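Local coordinates for CRISPR-associated endonuclease Cas9 (Campylobacter jejuni subsp. jejuni serotype O:2, PDB 5X2H), which is an RNA-guided endonuclease of bacterial adaptive immunity that cuts the two strands of target DNA with its HNH and RuvC-like nuclease domains, at residues A[661-664]-A[669-672]; A[647-652]-A[675-680]; A[697-702]-A[724-729]. All coordinates share one frame; numbering follows the deposited sequence.

Contact 1: residues A[661-664]-A[669-672]; sequences KALE and RKVN. With nucleotides of chain B.
Leu663 reaches from helix 655-665 over strand 668-671, where it meets the backbone of Arg669 and the side chain of Lys670. This is a helix folded back on the first strand of a two-stranded antiparallel beta hairpin in the wedge domain. The leucine leans with CG beside its own backbone N (chi1 -74°), which lets CD2 reach the strand, while CD1 faces the end of Lys670. CD2 comes down on the peptide link, 3.7 Å from Arg669 C, and lies 4.0 Å from Lys670 CB. The two side chains run at a slant to each other. Lys670 departs from the strand on the helix side and then bends at chi2, chi3 and chi4, a hooked path that brings its NZ back to 4.0 Å from Leu663 CD1. Lys670 thus meets the leucine at its two ends, CB and NZ, with the middle of the chain bowed away. No hydrogen bond crosses the contact, which is made near the protein surface.

Arg669 starts out in the other direction, away from the helix. Its guanidinium is held there by a hydrogen bond from NE to Asn678 OD1 and a salt bridge from NH2 to Asp704, while its backbone pairs with Val676 on the second strand of the hairpin. Beyond Lys670 the strand runs to the guide RNA: Val671 CB packs 4.0 Å from C5' of A50 of chain B. The next residue, Asn672, has positive phi and psi (54°/34°), consistent with a type I' turn at the hairpin tip, and its CB rests 3.5 Å from O2' of A47 of chain B.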
loop_
_atom_site.group_PDB
_atom_site.type_symbol
_atom_site.label_atom_id
_atom_site.label_comp_id
_atom_site.label_asym_id
_atom_site.label_seq_id
_atom_site.Cartn_x
_atom_site.Cartn_y
_atom_site.Cartn_z
ATOM N N LYS A 661 38.103 -0.312 1.483
ATOM C CA LYS A 661 38.072 -1.515 0.662
ATOM C C LYS A 661 36.668 -2.097 0.596
ATOM O O LYS A 661 36.207 -2.505 -0.478
ATOM C CB LYS A 661 39.060 -2.538 1.214
ATOM C CG LYS A 661 39.269 -3.744 0.329
ATOM C CD LYS A 661 40.497 -4.506 0.773
ATOM C CE LYS A 661 40.816 -5.626 -0.188
ATOM N NZ LYS A 661 42.147 -6.233 0.107
ATOM N N ALA A 662 35.972 -2.142 1.735
ATOM C CA ALA A 662 34.588 -2.598 1.743
ATOM C C ALA A 662 33.716 -1.722 0.854
ATOM O O ALA A 662 32.816 -2.222 0.169
ATOM C CB ALA A 662 34.050 -2.613 3.171
ATOM N N LEU A 663 33.967 -0.412 0.851
ATOM C CA LEU A 663 33.222 0.474 -0.036
ATOM C C LEU A 663 33.512 0.154 -1.497
ATOM O O LEU A 663 32.603 0.170 -2.334
ATOM C CB LEU A 663 33.556 1.933 0.270
ATOM C CG LEU A 663 32.938 2.492 1.551
ATOM C CD1 LEU A 663 33.495 3.876 1.870
ATOM C CD2 LEU A 663 31.420 2.536 1.417
ATOM N N GLU A 664 34.769 -0.154 -1.819
ATOM C CA GLU A 664 35.120 -0.454 -3.200
ATOM C C GLU A 664 34.528 -1.778 -3.669
ATOM O O GLU A 664 34.337 -1.964 -4.875
ATOM C CB GLU A 664 36.640 -0.476 -3.371
ATOM C CG GLU A 664 37.085 -0.032 -4.754
ATOM C CD GLU A 664 38.443 -0.579 -5.149
ATOM O OE1 GLU A 664 39.362 -0.589 -4.301
ATOM O OE2 GLU A 664 38.583 -1.003 -6.316
ATOM N N ARG A 669 27.768 0.697 1.552
ATOM C CA ARG A 669 27.554 1.802 0.637
ATOM C C ARG A 669 27.721 3.123 1.375
ATOM O O ARG A 669 27.589 3.200 2.600
ATOM C CB ARG A 669 26.163 1.739 -0.003
ATOM C CG ARG A 669 25.739 0.350 -0.443
ATOM C CD ARG A 669 26.493 -0.121 -1.671
ATOM N NE ARG A 669 26.132 -1.495 -2.012
ATOM C CZ ARG A 669 26.358 -2.061 -3.194
ATOM N NH1 ARG A 669 26.941 -1.370 -4.163
ATOM N NH2 ARG A 669 25.991 -3.318 -3.409
ATOM N N LYS A 670 28.010 4.166 0.605
ATOM C CA LYS A 670 28.096 5.532 1.110
ATOM C C LYS A 670 27.133 6.376 0.282
ATOM O O LYS A 670 27.434 6.719 -0.866
ATOM C CB LYS A 670 29.526 6.058 1.029
ATOM C CG LYS A 670 29.959 6.869 2.239
ATOM C CD LYS A 670 30.353 8.285 1.861
ATOM C CE LYS A 670 31.815 8.561 2.159
ATOM N NZ LYS A 670 32.720 7.782 1.274
ATOM N N VAL A 671 25.971 6.694 0.849
ATOM C CA VAL A 671 24.977 7.535 0.192
ATOM C C VAL A 671 24.905 8.860 0.940
ATOM O O VAL A 671 24.806 8.882 2.173
ATOM C CB VAL A 671 23.599 6.846 0.115
ATOM C CG1 VAL A 671 23.721 5.494 -0.579
ATOM C CG2 VAL A 671 22.968 6.673 1.492
ATOM N N ASN A 672 24.999 9.963 0.195
ATOM C CA ASN A 672 24.934 11.309 0.772
ATOM C C ASN A 672 25.952 11.492 1.895
ATOM O O ASN A 672 25.700 12.203 2.870
ATOM C CB ASN A 672 23.522 11.625 1.270
ATOM C CG ASN A 672 22.474 11.461 0.184
ATOM O OD1 ASN A 672 22.716 11.790 -0.980
ATOM N ND2 ASN A 672 21.309 10.934 0.553
ATOM P P A B 50 19.214 9.846 -2.528
ATOM O OP1 A B 50 20.206 10.884 -2.162
ATOM O OP2 A B 50 18.059 10.188 -3.395
ATOM O "O5'" A B 50 20.015 8.656 -3.220
ATOM C "C5'" A B 50 21.327 8.311 -2.796
ATOM C "C4'" A B 50 21.998 7.417 -3.804
ATOM O "O4'" A B 50 21.174 6.242 -4.020
ATOM C "C3'" A B 50 22.174 8.016 -5.192
ATOM O "O3'" A B 50 23.349 8.795 -5.306
ATOM C "C2'" A B 50 22.175 6.792 -6.096
ATOM O "O2'" A B 50 23.441 6.150 -6.071
ATOM C "C1'" A B 50 21.167 5.893 -5.385
ATOM N N9 A B 50 19.799 6.091 -5.897
ATOM C C8 A B 50 18.725 6.599 -5.211
ATOM N N7 A B 50 17.625 6.651 -5.923
ATOM C C5 A B 50 18.002 6.147 -7.159
ATOM C C6 A B 50 17.288 5.946 -8.354
ATOM N N6 A B 50 15.996 6.237 -8.501
ATOM N N1 A B 50 17.957 5.425 -9.406
ATOM C C2 A B 50 19.256 5.129 -9.254
ATOM N N3 A B 50 20.034 5.277 -8.182
ATOM C C4 A B 50 19.339 5.796 -7.157
ATOM P P A B 47 19.143 20.220 2.523
ATOM O OP1 A B 47 18.951 20.462 1.072
ATOM O OP2 A B 47 18.035 20.442 3.488
ATOM O "O5'" A B 47 19.606 18.711 2.744
ATOM C "C5'" A B 47 20.707 18.170 2.032
ATOM C "C4'" A B 47 21.050 16.786 2.521
ATOM O "O4'" A B 47 21.513 16.836 3.897
ATOM C "C3'" A B 47 19.907 15.788 2.564
ATOM O "O3'" A B 47 19.593 15.250 1.294
ATOM C "C2'" A B 47 20.419 14.755 3.558
ATOM O "O2'" A B 47 21.380 13.906 2.945
ATOM C "C1'" A B 47 21.141 15.647 4.567
ATOM N N9 A B 47 20.272 15.984 5.710
ATOM C C8 A B 47 19.493 17.100 5.889
ATOM N N7 A B 47 18.823 17.099 7.018
ATOM C C5 A B 47 19.180 15.899 7.622
ATOM C C6 A B 47 18.812 15.300 8.843
ATOM N N6 A B 47 17.962 15.847 9.716
ATOM N N1 A B 47 19.351 14.096 9.139
ATOM C C2 A B 47 20.201 13.541 8.266
ATOM N N3 A B 47 20.625 14.006 7.092
ATOM C C4 A B 47 20.067 15.200 6.821
#

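Contact 2: residues A[647-652]-A[675-680]; sequences EEFYQS and IVKNGD. With nucleotides of chain D.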
loop_
_atom_site.group_PDB
_atom_site.type_symbol
_atom_site.label_atom_id
_atom_site.label_comp_id
_atom_site.label_asym_id
_atom_site.label_seq_id
_atom_site.Cartn_x
_atom_site.Cartn_y
_atom_site.Cartn_z
ATOM N N GLU A 647 33.581 4.292 12.046
ATOM C CA GLU A 647 34.255 3.635 13.160
ATOM C C GLU A 647 33.578 2.332 13.562
ATOM O O GLU A 647 34.238 1.461 14.138
ATOM C CB GLU A 647 34.320 4.570 14.370
ATOM C CG GLU A 647 35.361 5.675 14.270
ATOM C CD GLU A 647 34.904 6.855 13.430
ATOM O OE1 GLU A 647 33.728 6.875 13.000
ATOM O OE2 GLU A 647 35.731 7.768 13.202
ATOM N N GLU A 648 32.280 2.177 13.274
ATOM C CA GLU A 648 31.582 0.946 13.638
ATOM C C GLU A 648 32.174 -0.267 12.934
ATOM O O GLU A 648 32.040 -1.394 13.424
ATOM C CB GLU A 648 30.093 1.064 13.310
ATOM C CG GLU A 648 29.281 1.907 14.283
ATOM C CD GLU A 648 27.825 2.058 13.851
ATOM O OE1 GLU A 648 27.293 3.188 13.927
ATOM O OE2 GLU A 648 27.219 1.051 13.424
ATOM N N PHE A 649 32.837 -0.059 11.798
ATOM C CA PHE A 649 33.387 -1.144 10.998
ATOM C C PHE A 649 34.900 -1.291 11.141
ATOM O O PHE A 649 35.478 -2.186 10.515
ATOM C CB PHE A 649 33.026 -0.942 9.520
ATOM C CG PHE A 649 31.544 -0.890 9.248
ATOM C CD1 PHE A 649 30.843 0.306 9.351
ATOM C CD2 PHE A 649 30.853 -2.029 8.865
ATOM C CE1 PHE A 649 29.484 0.357 9.094
ATOM C CE2 PHE A 649 29.489 -1.982 8.601
ATOM C CZ PHE A 649 28.806 -0.789 8.719
ATOM N N TYR A 650 35.551 -0.441 11.945
ATOM C CA TYR A 650 37.008 -0.500 12.067
ATOM C C TYR A 650 37.474 -1.864 12.566
ATOM O O TYR A 650 38.417 -2.445 12.017
ATOM C CB TYR A 650 37.513 0.606 12.999
ATOM C CG TYR A 650 37.578 1.982 12.366
ATOM C CD1 TYR A 650 37.129 2.197 11.065
ATOM C CD2 TYR A 650 38.101 3.064 13.066
ATOM C CE1 TYR A 650 37.191 3.454 10.486
ATOM C CE2 TYR A 650 38.168 4.323 12.495
ATOM C CZ TYR A 650 37.714 4.511 11.208
ATOM O OH TYR A 650 37.782 5.762 10.645
ATOM N N GLN A 651 36.824 -2.396 13.605
ATOM C CA GLN A 651 37.271 -3.663 14.176
ATOM C C GLN A 651 37.049 -4.822 13.211
ATOM O O GLN A 651 37.917 -5.689 13.063
ATOM C CB GLN A 651 36.559 -3.929 15.503
ATOM C CG GLN A 651 36.805 -5.328 16.052
ATOM C CD GLN A 651 36.658 -5.406 17.557
ATOM O OE1 GLN A 651 35.549 -5.343 18.091
ATOM N NE2 GLN A 651 37.780 -5.552 18.253
ATOM N N SER A 652 35.900 -4.853 12.539
ATOM C CA SER A 652 35.581 -5.993 11.686
ATOM C C SER A 652 36.330 -5.951 10.360
ATOM O O SER A 652 36.756 -6.995 9.853
ATOM C CB SER A 652 34.073 -6.056 11.444
ATOM O OG SER A 652 33.746 -7.106 10.556
ATOM N N ILE A 675 27.370 6.168 5.756
ATOM C CA ILE A 675 27.669 4.744 5.629
ATOM C C ILE A 675 26.413 3.942 5.940
ATOM O O ILE A 675 25.766 4.158 6.973
ATOM C CB ILE A 675 28.822 4.344 6.562
ATOM C CG1 ILE A 675 30.075 5.171 6.262
ATOM C CG2 ILE A 675 29.119 2.859 6.431
ATOM C CD1 ILE A 675 30.810 4.743 5.011
ATOM N N VAL A 676 26.065 3.012 5.050
ATOM C CA VAL A 676 24.877 2.182 5.197
ATOM C C VAL A 676 25.196 0.763 4.741
ATOM O O VAL A 676 26.028 0.546 3.855
ATOM C CB VAL A 676 23.682 2.744 4.393
ATOM C CG1 VAL A 676 23.193 4.070 4.990
ATOM C CG2 VAL A 676 24.075 2.924 2.934
ATOM N N LYS A 677 24.520 -0.209 5.350
ATOM C CA LYS A 677 24.649 -1.594 4.929
ATOM C C LYS A 677 23.777 -1.859 3.703
ATOM O O LYS A 677 22.914 -1.058 3.332
ATOM C CB LYS A 677 24.271 -2.544 6.065
ATOM C CG LYS A 677 25.150 -2.420 7.304
ATOM C CD LYS A 677 24.819 -3.497 8.323
ATOM C CE LYS A 677 25.728 -3.413 9.536
ATOM N NZ LYS A 677 25.411 -4.479 10.522
ATOM N N ASN A 678 24.003 -3.012 3.080
ATOM C CA ASN A 678 23.296 -3.350 1.854
ATOM C C ASN A 678 21.813 -3.601 2.115
ATOM O O ASN A 678 21.377 -3.846 3.244
ATOM C CB ASN A 678 23.917 -4.586 1.201
ATOM C CG ASN A 678 25.058 -4.238 0.272
ATOM O OD1 ASN A 678 24.908 -3.408 -0.626
ATOM N ND2 ASN A 678 26.215 -4.855 0.495
ATOM N N GLY A 679 21.037 -3.518 1.045
ATOM C CA GLY A 679 19.686 -4.040 1.013
ATOM C C GLY A 679 19.684 -5.491 0.583
ATOM O O GLY A 679 20.679 -6.208 0.732
ATOM N N ASP A 680 18.559 -5.923 0.020
ATOM C CA ASP A 680 18.410 -7.314 -0.388
ATOM C C ASP A 680 19.427 -7.688 -1.460
ATOM O O ASP A 680 19.726 -6.902 -2.364
ATOM C CB ASP A 680 16.993 -7.565 -0.912
ATOM C CG ASP A 680 15.962 -7.603 0.193
ATOM O OD1 ASP A 680 16.354 -7.511 1.376
ATOM O OD2 ASP A 680 14.758 -7.731 -0.121
ATOM P P DA D 3 19.709 -11.471 1.625
ATOM O OP1 DA D 3 18.898 -10.922 0.517
ATOM O OP2 DA D 3 20.234 -12.852 1.531
ATOM O "O5'" DA D 3 20.946 -10.502 1.920
ATOM C "C5'" DA D 3 20.705 -9.137 2.275
ATOM C "C4'" DA D 3 21.672 -8.665 3.352
ATOM O "O4'" DA D 3 21.219 -9.112 4.659
ATOM C "C3'" DA D 3 23.111 -9.161 3.196
ATOM O "O3'" DA D 3 24.011 -8.091 3.414
ATOM C "C2'" DA D 3 23.237 -10.245 4.269
ATOM C "C1'" DA D 3 22.281 -9.742 5.344
ATOM N N9 DA D 3 21.722 -10.809 6.179
ATOM C C8 DA D 3 21.061 -11.930 5.755
ATOM N N7 DA D 3 20.662 -12.713 6.733
ATOM C C5 DA D 3 21.092 -12.061 7.877
ATOM C C6 DA D 3 20.985 -12.376 9.248
ATOM N N6 DA D 3 20.383 -13.477 9.707
ATOM N N1 DA D 3 21.525 -11.511 10.132
ATOM C C2 DA D 3 22.128 -10.411 9.669
ATOM N N3 DA D 3 22.291 -10.010 8.409
ATOM C C4 DA D 3 21.743 -10.885 7.554
ATOM P P DC D 6 32.692 -9.191 13.540
ATOM O OP1 DC D 6 32.906 -8.104 14.521
ATOM O OP2 DC D 6 33.749 -9.514 12.555
ATOM O "O5'" DC D 6 32.303 -10.525 14.329
ATOM C "C5'" DC D 6 31.219 -10.502 15.248
ATOM C "C4'" DC D 6 30.893 -11.897 15.746
ATOM O "O4'" DC D 6 30.371 -12.695 14.654
ATOM C "C3'" DC D 6 32.082 -12.679 16.321
ATOM O "O3'" DC D 6 31.754 -13.175 17.612
ATOM C "C2'" DC D 6 32.289 -13.818 15.319
ATOM C "C1'" DC D 6 30.888 -13.994 14.763
ATOM N N1 DC D 6 30.858 -14.630 13.421
ATOM C C2 DC D 6 30.079 -15.774 13.214
ATOM O O2 DC D 6 29.419 -16.233 14.155
ATOM N N3 DC D 6 30.064 -16.343 11.984
ATOM C C4 DC D 6 30.788 -15.815 10.995
ATOM N N4 DC D 6 30.741 -16.412 9.800
ATOM C C5 DC D 6 31.595 -14.655 11.188
ATOM C C6 DC D 6 31.598 -14.099 12.404
ATOM P P DA D 5 30.324 -8.597 7.127
ATOM O OP1 DA D 5 29.863 -7.253 6.702
ATOM O OP2 DA D 5 31.342 -9.312 6.332
ATOM O "O5'" DA D 5 30.843 -8.486 8.631
ATOM C "C5'" DA D 5 30.045 -7.804 9.590
ATOM C "C4'" DA D 5 29.882 -8.630 10.850
ATOM O "O4'" DA D 5 28.995 -9.742 10.593
ATOM C "C3'" DA D 5 31.180 -9.226 11.403
ATOM O "O3'" DA D 5 31.348 -8.822 12.743
ATOM C "C2'" DA D 5 30.982 -10.746 11.285
ATOM C "C1'" DA D 5 29.467 -10.876 11.280
ATOM N N9 DA D 5 28.980 -12.061 10.577
ATOM C C8 DA D 5 29.166 -12.368 9.258
ATOM N N7 DA D 5 28.601 -13.492 8.891
ATOM C C5 DA D 5 27.995 -13.953 10.047
ATOM C C6 DA D 5 27.232 -15.103 10.320
ATOM N N6 DA D 5 26.946 -16.029 9.399
ATOM N N1 DA D 5 26.778 -15.268 11.581
ATOM C C2 DA D 5 27.075 -14.342 12.499
ATOM N N3 DA D 5 27.777 -13.216 12.359
ATOM C C4 DA D 5 28.217 -13.083 11.096
#
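Phe649 drives its ring toward the outgoing strand of the hairpin, where Ile675 and Lys677, two residues apart on the strand, both touch it. The closer touch is from Ile675, whose CG2 methyl lies 3.7 Å from Phe649 CE1; the two side chains pass each other in opposite directions. Lys677 crosses the ring at a slant, and its CE sits 4.1 Å from Phe649 CZ, so the lysine offers a methylene to the phenyl group. Fully extended beyond CG, the lysine chain reaches this far from a strand position that does not itself face the ring. With CG beside the backbone N (chi1 -59°), Phe649 turns its ring out of the short 3-10 segment toward the strand.

Around the phenylalanine, its ring meets that of Tyr653 with the planes about 25° apart, and Ile668 and Val659 pack against it as well. Tyr650 N bonds to Glu647 O at 3.2 Å, joining the 3-10 segment to the helix that follows, and the Tyr650 ring carries Glu647 CA 3.7 Å above its centre. On the strand, backbone bonds tie Ile675 to Arg644 and Lys677 to Glu640.

Both ends of the contact reach DNA. Ser652 OG donates to OP2 of DC6 of chain D at 3.1 Å, and Gly679 O approaches C5' of DA3 of chain D to 3.3 Å. A small apolar core between the 3-10 segment and the hairpin, flanked by contacts to the backbone of the strand with the PAM sequence, belongs to the wedge domain of this type II-C Cas9.

Contact 3: residues A[697-702]-A[724-729]; sequences AVPIYT and KDWILM. With nucleotides of chain D.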
loop_
_atom_site.group_PDB
_atom_site.type_symbol
_atom_site.label_atom_id
_atom_site.label_comp_id
_atom_site.label_asym_id
_atom_site.label_seq_id
_atom_site.Cartn_x
_atom_site.Cartn_y
_atom_site.Cartn_z
ATOM N N ALA A 697 31.086 -17.015 -6.679
ATOM C CA ALA A 697 29.814 -16.310 -6.618
ATOM C C ALA A 697 30.028 -14.808 -6.536
ATOM O O ALA A 697 30.862 -14.330 -5.760
ATOM C CB ALA A 697 28.978 -16.771 -5.423
ATOM N N VAL A 698 29.256 -14.071 -7.328
ATOM C CA VAL A 698 29.248 -12.615 -7.333
ATOM C C VAL A 698 27.907 -12.163 -6.748
ATOM O O VAL A 698 26.860 -12.385 -7.371
ATOM C CB VAL A 698 29.458 -12.049 -8.742
ATOM C CG1 VAL A 698 29.368 -10.526 -8.724
ATOM C CG2 VAL A 698 30.798 -12.501 -9.300
ATOM N N PRO A 699 27.891 -11.547 -5.568
ATOM C CA PRO A 699 26.617 -11.098 -4.993
ATOM C C PRO A 699 26.168 -9.791 -5.624
ATOM O O PRO A 699 26.974 -8.891 -5.879
ATOM C CB PRO A 699 26.950 -10.922 -3.506
ATOM C CG PRO A 699 28.406 -10.551 -3.506
ATOM C CD PRO A 699 29.040 -11.214 -4.711
ATOM N N ILE A 700 24.864 -9.695 -5.882
ATOM C CA ILE A 700 24.270 -8.560 -6.582
ATOM C C ILE A 700 23.118 -8.023 -5.741
ATOM O O ILE A 700 22.151 -8.748 -5.473
ATOM C CB ILE A 700 23.787 -8.947 -7.990
ATOM C CG1 ILE A 700 24.953 -9.507 -8.810
ATOM C CG2 ILE A 700 23.160 -7.752 -8.689
ATOM C CD1 ILE A 700 24.587 -9.879 -10.229
ATOM N N TYR A 701 23.216 -6.758 -5.340
ATOM C CA TYR A 701 22.285 -6.133 -4.412
ATOM C C TYR A 701 21.412 -5.107 -5.128
ATOM O O TYR A 701 21.671 -4.713 -6.269
ATOM C CB TYR A 701 23.048 -5.474 -3.253
ATOM C CG TYR A 701 23.940 -6.432 -2.488
ATOM C CD1 TYR A 701 25.237 -6.701 -2.914
ATOM C CD2 TYR A 701 23.484 -7.068 -1.342
ATOM C CE1 TYR A 701 26.051 -7.573 -2.220
ATOM C CE2 TYR A 701 24.293 -7.940 -0.640
ATOM C CZ TYR A 701 25.574 -8.192 -1.085
ATOM O OH TYR A 701 26.381 -9.062 -0.387
ATOM N N THR A 702 20.362 -4.668 -4.429
ATOM C CA THR A 702 19.451 -3.680 -5.003
ATOM C C THR A 702 20.188 -2.407 -5.392
ATOM O O THR A 702 19.878 -1.787 -6.419
ATOM C CB THR A 702 18.334 -3.359 -4.013
ATOM O OG1 THR A 702 18.907 -3.068 -2.731
ATOM C CG2 THR A 702 17.371 -4.532 -3.886
ATOM N N LYS A 724 40.010 -9.628 2.459
ATOM C CA LYS A 724 40.840 -10.137 1.378
ATOM C C LYS A 724 40.314 -9.644 0.032
ATOM O O LYS A 724 39.116 -9.405 -0.135
ATOM C CB LYS A 724 40.863 -11.667 1.416
ATOM C CG LYS A 724 41.942 -12.325 0.567
ATOM C CD LYS A 724 41.875 -13.844 0.693
ATOM C CE LYS A 724 42.937 -14.532 -0.148
ATOM N NZ LYS A 724 44.305 -14.273 0.369
ATOM N N ASP A 725 41.227 -9.474 -0.925
ATOM C CA ASP A 725 40.838 -9.088 -2.277
ATOM C C ASP A 725 39.801 -10.053 -2.834
ATOM O O ASP A 725 39.920 -11.273 -2.682
ATOM C CB ASP A 725 42.056 -9.073 -3.208
ATOM C CG ASP A 725 42.986 -7.907 -2.951
ATOM O OD1 ASP A 725 42.665 -7.056 -2.101
ATOM O OD2 ASP A 725 44.048 -7.842 -3.608
ATOM N N TRP A 726 38.777 -9.507 -3.482
ATOM C CA TRP A 726 37.857 -10.361 -4.215
ATOM C C TRP A 726 38.456 -10.719 -5.571
ATOM O O TRP A 726 39.437 -10.122 -6.023
ATOM C CB TRP A 726 36.493 -9.689 -4.370
ATOM C CG TRP A 726 35.693 -9.697 -3.099
ATOM C CD1 TRP A 726 36.150 -9.995 -1.844
ATOM C CD2 TRP A 726 34.299 -9.405 -2.956
ATOM N NE1 TRP A 726 35.126 -9.898 -0.931
ATOM C CE2 TRP A 726 33.980 -9.537 -1.589
ATOM C CE3 TRP A 726 33.288 -9.039 -3.852
ATOM C CZ2 TRP A 726 32.695 -9.320 -1.097
ATOM C CZ3 TRP A 726 32.014 -8.823 -3.361
ATOM C CH2 TRP A 726 31.729 -8.964 -1.997
ATOM N N ILE A 727 37.864 -11.718 -6.218
ATOM C CA ILE A 727 38.460 -12.357 -7.385
ATOM C C ILE A 727 37.782 -11.836 -8.646
ATOM O O ILE A 727 36.573 -12.013 -8.833
ATOM C CB ILE A 727 38.358 -13.886 -7.293
ATOM C CG1 ILE A 727 39.021 -14.370 -6.000
ATOM C CG2 ILE A 727 39.004 -14.532 -8.509
ATOM C CD1 ILE A 727 38.635 -15.773 -5.607
ATOM N N LEU A 728 38.569 -11.210 -9.518
ATOM C CA LEU A 728 38.051 -10.713 -10.785
ATOM C C LEU A 728 37.655 -11.873 -11.687
ATOM O O LEU A 728 38.446 -12.795 -11.915
ATOM C CB LEU A 728 39.097 -9.843 -11.478
ATOM C CG LEU A 728 38.630 -9.185 -12.780
ATOM C CD1 LEU A 728 37.426 -8.298 -12.517
ATOM C CD2 LEU A 728 39.758 -8.391 -13.417
ATOM N N MET A 729 36.428 -11.824 -12.212
ATOM C CA MET A 729 35.923 -12.870 -13.101
ATOM C C MET A 729 36.343 -12.538 -14.529
ATOM O O MET A 729 35.592 -11.965 -15.321
ATOM C CB MET A 729 34.412 -13.007 -12.967
ATOM C CG MET A 729 33.935 -13.452 -11.586
ATOM S SD MET A 729 34.319 -15.175 -11.187
ATOM C CE MET A 729 35.913 -15.040 -10.376
ATOM P P DA D 4 25.566 -8.249 3.035
ATOM O OP1 DA D 4 26.092 -6.896 2.735
ATOM O OP2 DA D 4 25.702 -9.363 2.064
ATOM O "O5'" DA D 4 26.225 -8.772 4.387
ATOM C "C5'" DA D 4 26.166 -7.989 5.561
ATOM C "C4'" DA D 4 26.835 -8.728 6.698
ATOM O "O4'" DA D 4 25.892 -9.667 7.294
ATOM C "C3'" DA D 4 28.045 -9.577 6.271
ATOM O "O3'" DA D 4 29.031 -9.534 7.275
ATOM C "C2'" DA D 4 27.439 -10.968 6.189
ATOM C "C1'" DA D 4 26.544 -10.903 7.405
ATOM N N9 DA D 4 25.585 -11.996 7.515
ATOM C C8 DA D 4 25.075 -12.764 6.505
ATOM N N7 DA D 4 24.260 -13.707 6.921
ATOM C C5 DA D 4 24.255 -13.553 8.301
ATOM C C6 DA D 4 23.596 -14.249 9.335
ATOM N N6 DA D 4 22.772 -15.279 9.122
ATOM N N1 DA D 4 23.807 -13.833 10.603
ATOM C C2 DA D 4 24.632 -12.804 10.814
ATOM N N3 DA D 4 25.310 -12.081 9.927
ATOM C C4 DA D 4 25.072 -12.510 8.678
#
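Tyr701 OH donates a hydrogen bond of 2.6 Å to OP2 of DA4 of chain D. The phosphate oxygen sits at the edge of the phenol, near its plane, and also comes within 3.4 Å of Tyr701 CE2. CG lies beside the backbone N (chi1 -57°), an orientation that sends the ring toward the DNA, where Asn678 and Met681 pack on it. At the backbone, Tyr701 is the N-cap of helix 702-707, and its N is bonded by Asp704 OD2 of the first turn.

Just before this, strand 695-700 forms an edge of a three-stranded antiparallel sheet, paired with strand 683-689 through Val698 and Ile700. The 724-729 segment, whose strand 727-728 pairs with 713-714, approaches this edge by side chains alone. Pro699 CG points at the six-membered end of the Trp726 indole, 4.0 Å from CH2, while Pro699 CD is equally near CZ3; the two side chains come from opposite directions. Phe763 and Val715 also pack on the proline. Further along, Met729 bends at chi2 and chi3, and its CG lies 4.0 Å from Val698 CG2, the two side chains sliding past each other. Phe687 of strand 683-689 packs on Met729 too.

Contacts 1 and 2 lie with centres about 9 Å apart and share the hairpin of strands 668-671 and 674-677, each packing one side chain from neighbouring helical segments against it; contact 1 falls within the chain span that contact 2 brackets. Contact 3 follows later in sequence, its centre about 15 Å from contact 1 and 17 Å from contact 2, and belongs to a different sheet. The join is close: Asp680 O pairs with Thr702 N at 3.1 Å, Arg669 NH2 packs on Tyr701, and Lys661 is salt-bridged to Asp725. Contact 1 meets the RNA of chain B, contacts 2 and 3 the DNA backbone of chain D between DA3 and DC6.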